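Local coordinates for protein glucosamine-6-phosphate deaminase (Thermotoga maritima, PDB 1J5X) that belongs to the SIS-domain proteins, an alpha/beta family in which helices pack on both faces of parallel beta-sheets, at residues A[87-97]-A[115-126]; A[61-69]-A[160-168]. All coordinates share one frame; numbering follows the deposited sequence.

Contact 1. Residues A[87-97]-A[115-126]; sequences AGEVAFQKIPD and EVLLANDVLKKR
A91 and A119 mark the point where helix 87-91 and helix 115-125 come together, their CA atoms 4.1 Å apart and the two helix axes inclined at 45°. The methyl of A91 presses against the other helix unusually tightly, its CB only 3.4 Å from L118 CB. One turn earlier, A87 lodges between E115, V116 and A119. V90 points its CG1 inward, 3.7 Å from A119 CB, and crosses the L123 side chain at about a right angle. A87, V90 and A119 all reach V58 of the strand below, as expected of two neighbouring helices laid on one face of a Rossmann-like sheet.

The short helix ends in a Schellman motif with Q93, at positive phi, as its C-prime residue, and this turn aims Q93 at the partner helix. Its CB lies beside R126 NH2. With chi1 at -65°, CG stands anti to the carbonyl carbon and lies between R126 NH2 and V122 CG1, 3.9 Å from the latter. CD sits at the edge of the R126 guanidinium. At the tip, OE1 accepts a nearly straight 2.7 Å hydrogen bond from R126 NH2, received in the carbonyl plane on a lone pair, while NE2 passes 4.2 Å from V122 CG2. The oxygen also lies close to the guanidinium plane, although amide and guanidinium are themselves steeply turned against each other.

The chemistry is therefore divided by depth: alanines and branched aliphatic residues let the helices approach closely above the sheet, whereas the exposed end is fastened by one directional bond that fixes which amide atom faces the arginine.

Contact 2. Residues A[61-69]-A[160-168]; sequences GSSYNLALT and MTKSFSMIL
The first torsions of L66 (chi1 178°) and F164 (chi1 175°) both place CG anti to the backbone N, and from neighbouring helices this brings leucine and ring together. L66 CD1 lies over one face of F164 in a CH-pi contact, 4.1 Å from the ring centroid and 16° off the ring normal. The ring is a knob in the hole formed by S62, N65, L66 and T69: its CE2 approaches L66 CA to 3.5 Å, and S62 O meets its edge in plane. The other leucine branch, CD2, runs into I167 CG2 at 3.7 Å. Further along, T69 CG2 packs 3.7 Å from L168 CD2, while T69 OG1 donates to N65 O at 2.8 Å, from the face of its carbonyl plane opposite to that of T69 N, and the oxygen accepts from both.

At the helix starts, selenomethionine M160 bends at its last torsion and lays SE 3.6 Å from S62 CB. S62 OG and M160 N share a water, and K233 of helix 222-238 bonds both S62 OG and M160 O.

The interface thus combines an apolar, nearly parallel helix pairing with a polar clasp at one end. The hydroxyl of T69 is satisfied by a backbone carbonyl, that of S62 by water and lysine, and the lysine's charge would probably polarise the groups it grips.

How the contacts relate
Contact 2 closes a long loop of the chain, and contact 1 is nested within it. Their centres stand about 20 Å apart, with nearest atoms about 6 Å apart and no touch. Strand 102-107 relates them: L106 meets V116, A119 and L123 of contact 1, whereas its neighbour F107 meets S63, L66 and I167 of contact 2, consistent with helix pairs on opposite faces of the five-stranded parallel sheet. The centre of contact 2 is about 4 Å from the centre of the chain, against helix 222-238; that of contact 1 is about 22 Å from it, and contact 1 is only partly buried. Together they illustrate an alpha/beta layer sandwich.

Contact 1. Residues A[87-97]-A[115-126]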
# COMPACT_ATOMS: atom_id res chain seq x y z
N ALA A 87 -6.57 1.09 13.59
CA ALA A 87 -6.21 1.40 14.97
C ALA A 87 -7.34 1.83 15.87
O ALA A 87 -7.24 1.59 17.08
CB ALA A 87 -5.06 2.43 15.08
N GLY A 88 -8.35 2.48 15.32
CA GLY A 88 -9.49 2.90 16.12
C GLY A 88 -10.19 1.72 16.81
O GLY A 88 -10.66 1.84 17.93
N GLU A 89 -10.27 0.57 16.14
CA GLU A 89 -10.91 -0.59 16.76
C GLU A 89 -10.11 -1.10 17.97
O GLU A 89 -10.69 -1.63 18.93
CB GLU A 89 -11.11 -1.71 15.71
CG GLU A 89 -12.02 -1.17 14.55
CD GLU A 89 -12.44 -2.26 13.57
OE1 GLU A 89 -11.88 -3.40 13.67
OE2 GLU A 89 -13.29 -1.95 12.72
N VAL A 90 -8.79 -0.97 17.93
CA VAL A 90 -7.97 -1.40 19.03
C VAL A 90 -8.07 -0.34 20.14
O VAL A 90 -8.24 -0.66 21.32
CB VAL A 90 -6.47 -1.54 18.62
CG1 VAL A 90 -5.62 -1.95 19.83
CG2 VAL A 90 -6.30 -2.65 17.47
N ALA A 91 -7.90 0.91 19.73
CA ALA A 91 -7.93 2.03 20.69
C ALA A 91 -9.17 2.02 21.54
O ALA A 91 -9.10 2.32 22.76
CB ALA A 91 -7.85 3.39 19.92
N PHE A 92 -10.33 1.71 20.95
CA PHE A 92 -11.56 1.71 21.72
C PHE A 92 -12.01 0.30 22.19
O PHE A 92 -13.11 0.13 22.68
CB PHE A 92 -12.62 2.47 20.91
CG PHE A 92 -12.39 3.96 20.91
CD1 PHE A 92 -12.77 4.73 22.02
CD2 PHE A 92 -11.69 4.57 19.89
CE1 PHE A 92 -12.43 6.10 22.09
CE2 PHE A 92 -11.34 5.94 19.96
CZ PHE A 92 -11.71 6.70 21.07
N GLN A 93 -11.10 -0.65 22.04
CA GLN A 93 -11.26 -2.04 22.48
C GLN A 93 -12.57 -2.65 21.95
O GLN A 93 -13.37 -3.26 22.72
CB GLN A 93 -11.18 -2.11 24.03
CG GLN A 93 -9.77 -1.69 24.50
CD GLN A 93 -9.58 -1.88 26.01
OE1 GLN A 93 -9.34 -3.00 26.48
NE2 GLN A 93 -9.67 -0.79 26.75
N LYS A 94 -12.76 -2.47 20.65
CA LYS A 94 -13.93 -3.03 20.00
C LYS A 94 -13.60 -4.30 19.23
O LYS A 94 -14.50 -4.93 18.63
CB LYS A 94 -14.57 -1.98 19.08
CG LYS A 94 -15.09 -0.77 19.89
CD LYS A 94 -15.88 -1.26 21.11
CE LYS A 94 -16.45 -0.10 21.89
NZ LYS A 94 -17.28 -0.67 23.01
N ILE A 95 -12.33 -4.66 19.22
CA ILE A 95 -11.87 -5.87 18.55
C ILE A 95 -12.22 -7.14 19.36
O ILE A 95 -12.37 -7.11 20.56
CB ILE A 95 -10.33 -5.91 18.39
CG1 ILE A 95 -9.63 -5.83 19.74
CG2 ILE A 95 -9.85 -4.76 17.55
CD1 ILE A 95 -8.17 -6.10 19.63
N PRO A 96 -12.43 -8.26 18.66
CA PRO A 96 -12.72 -9.49 19.39
C PRO A 96 -11.42 -9.69 20.25
O PRO A 96 -10.32 -9.36 19.78
CB PRO A 96 -12.85 -10.51 18.26
CG PRO A 96 -13.60 -9.70 17.17
CD PRO A 96 -12.79 -8.35 17.22
N ASP A 97 -11.53 -10.17 21.49
CA ASP A 97 -10.34 -10.33 22.36
C ASP A 97 -9.05 -10.86 21.70
O ASP A 97 -9.11 -11.66 20.79
CB ASP A 97 -10.66 -11.23 23.57
CG ASP A 97 -11.63 -10.57 24.58
OD1 ASP A 97 -11.66 -9.31 24.69
OD2 ASP A 97 -12.36 -11.32 25.28
N GLU A 115 -5.25 7.74 17.42
CA GLU A 115 -5.76 6.37 17.48
C GLU A 115 -4.63 5.34 17.62
O GLU A 115 -4.79 4.33 18.29
CB GLU A 115 -6.59 6.12 16.23
CG GLU A 115 -7.91 6.85 16.27
CD GLU A 115 -8.49 6.95 14.88
OE1 GLU A 115 -8.91 5.87 14.37
OE2 GLU A 115 -8.50 8.05 14.27
N VAL A 116 -3.47 5.61 17.00
CA VAL A 116 -2.36 4.65 17.03
C VAL A 116 -1.72 4.68 18.39
O VAL A 116 -1.30 3.66 18.90
CB VAL A 116 -1.34 4.97 15.89
CG1 VAL A 116 -0.12 3.98 15.93
CG2 VAL A 116 -2.03 4.83 14.57
N LEU A 117 -1.63 5.90 18.98
CA LEU A 117 -1.07 6.01 20.31
C LEU A 117 -2.02 5.37 21.35
O LEU A 117 -1.59 4.74 22.34
CB LEU A 117 -0.81 7.50 20.65
CG LEU A 117 0.39 7.98 19.80
CD1 LEU A 117 0.47 9.55 19.98
CD2 LEU A 117 1.66 7.28 20.28
N LEU A 118 -3.32 5.53 21.14
CA LEU A 118 -4.24 4.90 22.09
C LEU A 118 -4.12 3.39 21.95
O LEU A 118 -4.12 2.65 22.95
CB LEU A 118 -5.68 5.29 21.81
CG LEU A 118 -5.96 6.77 22.15
CD1 LEU A 118 -7.31 7.20 21.58
CD2 LEU A 118 -5.95 6.93 23.67
N ALA A 119 -4.04 2.93 20.70
CA ALA A 119 -3.89 1.48 20.46
C ALA A 119 -2.62 0.94 21.12
O ALA A 119 -2.61 -0.13 21.71
CB ALA A 119 -3.90 1.20 18.90
N ASN A 120 -1.51 1.69 20.98
CA ASN A 120 -0.26 1.29 21.57
C ASN A 120 -0.43 1.11 23.07
O ASN A 120 0.05 0.14 23.67
CB ASN A 120 0.80 2.40 21.26
CG ASN A 120 2.16 2.07 21.83
OD1 ASN A 120 2.74 1.01 21.51
ND2 ASN A 120 2.71 3.01 22.66
N ASP A 121 -1.10 2.05 23.71
CA ASP A 121 -1.31 1.92 25.15
C ASP A 121 -2.17 0.68 25.54
O ASP A 121 -1.85 -0.09 26.43
CB ASP A 121 -1.95 3.20 25.65
CG ASP A 121 -1.67 3.42 27.12
OD1 ASP A 121 -0.45 3.55 27.48
OD2 ASP A 121 -2.65 3.42 27.89
N VAL A 122 -3.26 0.50 24.84
CA VAL A 122 -4.13 -0.64 25.06
C VAL A 122 -3.33 -1.95 24.86
O VAL A 122 -3.41 -2.89 25.67
CB VAL A 122 -5.32 -0.61 24.03
CG1 VAL A 122 -5.97 -2.01 23.90
CG2 VAL A 122 -6.38 0.41 24.47
N LEU A 123 -2.55 -2.03 23.78
CA LEU A 123 -1.83 -3.29 23.51
C LEU A 123 -0.77 -3.55 24.55
O LEU A 123 -0.58 -4.70 24.99
CB LEU A 123 -1.19 -3.28 22.11
CG LEU A 123 -2.27 -3.38 21.04
CD1 LEU A 123 -1.76 -2.87 19.67
CD2 LEU A 123 -2.71 -4.88 20.94
N LYS A 124 -0.11 -2.49 24.98
CA LYS A 124 0.94 -2.66 25.99
C LYS A 124 0.35 -3.11 27.30
O LYS A 124 0.93 -3.92 28.00
CB LYS A 124 1.73 -1.35 26.18
CG LYS A 124 2.82 -1.12 25.10
CD LYS A 124 3.37 0.32 25.11
CE LYS A 124 4.35 0.56 26.22
NZ LYS A 124 4.69 2.04 26.32
N LYS A 125 -0.83 -2.60 27.64
CA LYS A 125 -1.49 -3.00 28.86
C LYS A 125 -2.06 -4.40 28.76
O LYS A 125 -2.41 -4.99 29.79
CB LYS A 125 -2.60 -2.01 29.23
CG LYS A 125 -2.07 -0.65 29.66
CD LYS A 125 -3.21 0.32 29.87
CE LYS A 125 -2.75 1.73 30.28
NZ LYS A 125 -3.98 2.59 30.39
N ARG A 126 -2.14 -4.94 27.55
CA ARG A 126 -2.61 -6.31 27.33
C ARG A 126 -1.46 -7.29 27.05
O ARG A 126 -1.64 -8.28 26.36
CB ARG A 126 -3.61 -6.38 26.17
CG ARG A 126 -4.96 -5.75 26.46
CD ARG A 126 -6.00 -6.30 25.46
NE ARG A 126 -7.22 -5.49 25.38
CZ ARG A 126 -8.32 -5.82 24.68
NH1 ARG A 126 -8.36 -6.95 23.98
NH2 ARG A 126 -9.37 -5.02 24.69

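Contact 2. Residues A[61-69]-A[160-168]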
# COMPACT_ATOMS: atom_id res chain seq x y z
N GLY A 61 -5.86 4.53 7.78
CA GLY A 61 -5.79 5.05 6.39
C GLY A 61 -4.75 4.31 5.58
O GLY A 61 -4.75 3.04 5.56
N SER A 62 -3.88 5.05 4.87
CA SER A 62 -2.81 4.37 4.10
C SER A 62 -2.00 3.44 4.97
O SER A 62 -1.49 2.41 4.46
CB SER A 62 -1.80 5.36 3.47
OG SER A 62 -2.53 6.27 2.71
N SER A 63 -1.84 3.78 6.26
CA SER A 63 -1.04 2.91 7.14
C SER A 63 -1.81 1.62 7.50
O SER A 63 -1.24 0.60 7.88
CB SER A 63 -0.60 3.65 8.39
OG SER A 63 0.60 4.41 8.15
N TYR A 64 -3.13 1.70 7.43
CA TYR A 64 -3.89 0.47 7.67
C TYR A 64 -3.73 -0.34 6.40
O TYR A 64 -3.62 -1.57 6.44
CB TYR A 64 -5.39 0.74 7.92
CG TYR A 64 -6.25 -0.50 7.76
CD1 TYR A 64 -6.23 -1.52 8.72
CD2 TYR A 64 -6.99 -0.68 6.56
CE1 TYR A 64 -6.90 -2.74 8.52
CE2 TYR A 64 -7.68 -1.94 6.33
CZ TYR A 64 -7.60 -2.95 7.32
OH TYR A 64 -8.13 -4.22 7.07
N ASN A 65 -3.79 0.33 5.25
CA ASN A 65 -3.61 -0.46 4.01
C ASN A 65 -2.25 -1.13 3.95
O ASN A 65 -2.11 -2.25 3.40
CB ASN A 65 -3.81 0.43 2.77
CG ASN A 65 -5.24 0.97 2.69
OD1 ASN A 65 -6.20 0.30 3.07
ND2 ASN A 65 -5.38 2.17 2.17
N LEU A 66 -1.24 -0.46 4.50
CA LEU A 66 0.12 -0.95 4.54
C LEU A 66 0.12 -2.18 5.48
O LEU A 66 0.66 -3.26 5.14
CB LEU A 66 1.01 0.16 5.08
CG LEU A 66 2.49 -0.13 5.26
CD1 LEU A 66 3.06 -0.65 3.99
CD2 LEU A 66 3.24 1.20 5.72
N ALA A 67 -0.51 -2.04 6.65
CA ALA A 67 -0.61 -3.11 7.67
C ALA A 67 -1.30 -4.34 7.06
O ALA A 67 -0.88 -5.47 7.26
CB ALA A 67 -1.46 -2.62 8.89
N LEU A 68 -2.37 -4.11 6.31
CA LEU A 68 -3.07 -5.22 5.67
C LEU A 68 -2.15 -5.93 4.68
O LEU A 68 -2.01 -7.17 4.73
CB LEU A 68 -4.30 -4.71 4.93
CG LEU A 68 -5.08 -5.78 4.18
CD1 LEU A 68 -5.67 -6.82 5.17
CD2 LEU A 68 -6.25 -5.08 3.45
N THR A 69 -1.51 -5.16 3.81
CA THR A 69 -0.62 -5.75 2.81
C THR A 69 0.51 -6.56 3.43
O THR A 69 0.74 -7.71 3.03
CB THR A 69 -0.01 -4.66 1.92
OG1 THR A 69 -1.10 -3.86 1.38
CG2 THR A 69 0.75 -5.33 0.70
N MSE A 160 0.34 9.97 1.33
CA MSE A 160 1.47 9.06 1.42
C MSE A 160 1.71 8.46 0.06
O MSE A 160 0.78 8.02 -0.62
CB MSE A 160 1.17 7.94 2.44
CG MSE A 160 1.50 8.38 3.83
SE MSE A 160 0.94 7.03 5.18
CE MSE A 160 1.77 5.53 4.24
N THR A 161 2.99 8.42 -0.35
CA THR A 161 3.34 7.88 -1.64
C THR A 161 4.50 6.91 -1.41
O THR A 161 4.28 5.71 -1.14
CB THR A 161 3.73 9.04 -2.70
OG1 THR A 161 4.75 9.90 -2.16
CG2 THR A 161 2.49 9.86 -3.03
N LYS A 162 5.71 7.43 -1.49
CA LYS A 162 6.92 6.62 -1.34
C LYS A 162 7.06 5.94 0.01
O LYS A 162 7.66 4.88 0.10
CB LYS A 162 8.17 7.49 -1.58
CG LYS A 162 8.43 8.53 -0.50
CD LYS A 162 9.62 9.41 -0.96
CE LYS A 162 10.36 10.10 0.18
NZ LYS A 162 11.51 10.98 -0.26
N SER A 163 6.50 6.52 1.07
CA SER A 163 6.64 5.91 2.38
C SER A 163 5.91 4.55 2.43
O SER A 163 6.37 3.64 3.12
CB SER A 163 6.08 6.82 3.51
OG SER A 163 4.71 7.06 3.36
N PHE A 164 4.82 4.43 1.70
CA PHE A 164 4.09 3.15 1.72
C PHE A 164 5.03 2.07 1.09
O PHE A 164 5.32 1.01 1.68
CB PHE A 164 2.82 3.30 0.88
CG PHE A 164 2.03 2.02 0.72
CD1 PHE A 164 2.38 1.08 -0.27
CD2 PHE A 164 0.94 1.76 1.55
CE1 PHE A 164 1.68 -0.07 -0.43
CE2 PHE A 164 0.20 0.56 1.40
CZ PHE A 164 0.57 -0.34 0.42
N SER A 165 5.53 2.40 -0.09
CA SER A 165 6.39 1.45 -0.82
C SER A 165 7.64 1.14 -0.07
O SER A 165 8.07 -0.02 0.03
CB SER A 165 6.76 2.03 -2.19
OG SER A 165 5.59 2.27 -2.97
N MSE A 166 8.32 2.18 0.43
CA MSE A 166 9.54 1.90 1.15
C MSE A 166 9.38 1.16 2.47
O MSE A 166 10.21 0.32 2.83
CB MSE A 166 10.37 3.24 1.32
CG MSE A 166 10.68 3.79 -0.04
SE MSE A 166 11.52 5.63 0.28
CE MSE A 166 12.16 5.89 -1.52
N ILE A 167 8.31 1.42 3.23
CA ILE A 167 8.17 0.71 4.49
C ILE A 167 7.75 -0.75 4.09
O ILE A 167 8.23 -1.71 4.69
CB ILE A 167 7.07 1.35 5.39
CG1 ILE A 167 7.63 2.72 5.95
CG2 ILE A 167 6.74 0.42 6.60
CD1 ILE A 167 6.55 3.58 6.54
N LEU A 168 6.90 -0.87 3.09
CA LEU A 168 6.44 -2.23 2.67
C LEU A 168 7.67 -3.07 2.22
O LEU A 168 7.85 -4.21 2.67
CB LEU A 168 5.39 -2.09 1.57
CG LEU A 168 4.82 -3.43 1.06
CD1 LEU A 168 4.30 -4.26 2.25
CD2 LEU A 168 3.74 -3.19 0.02
O HOH W 1 -2.35 8.81 2.27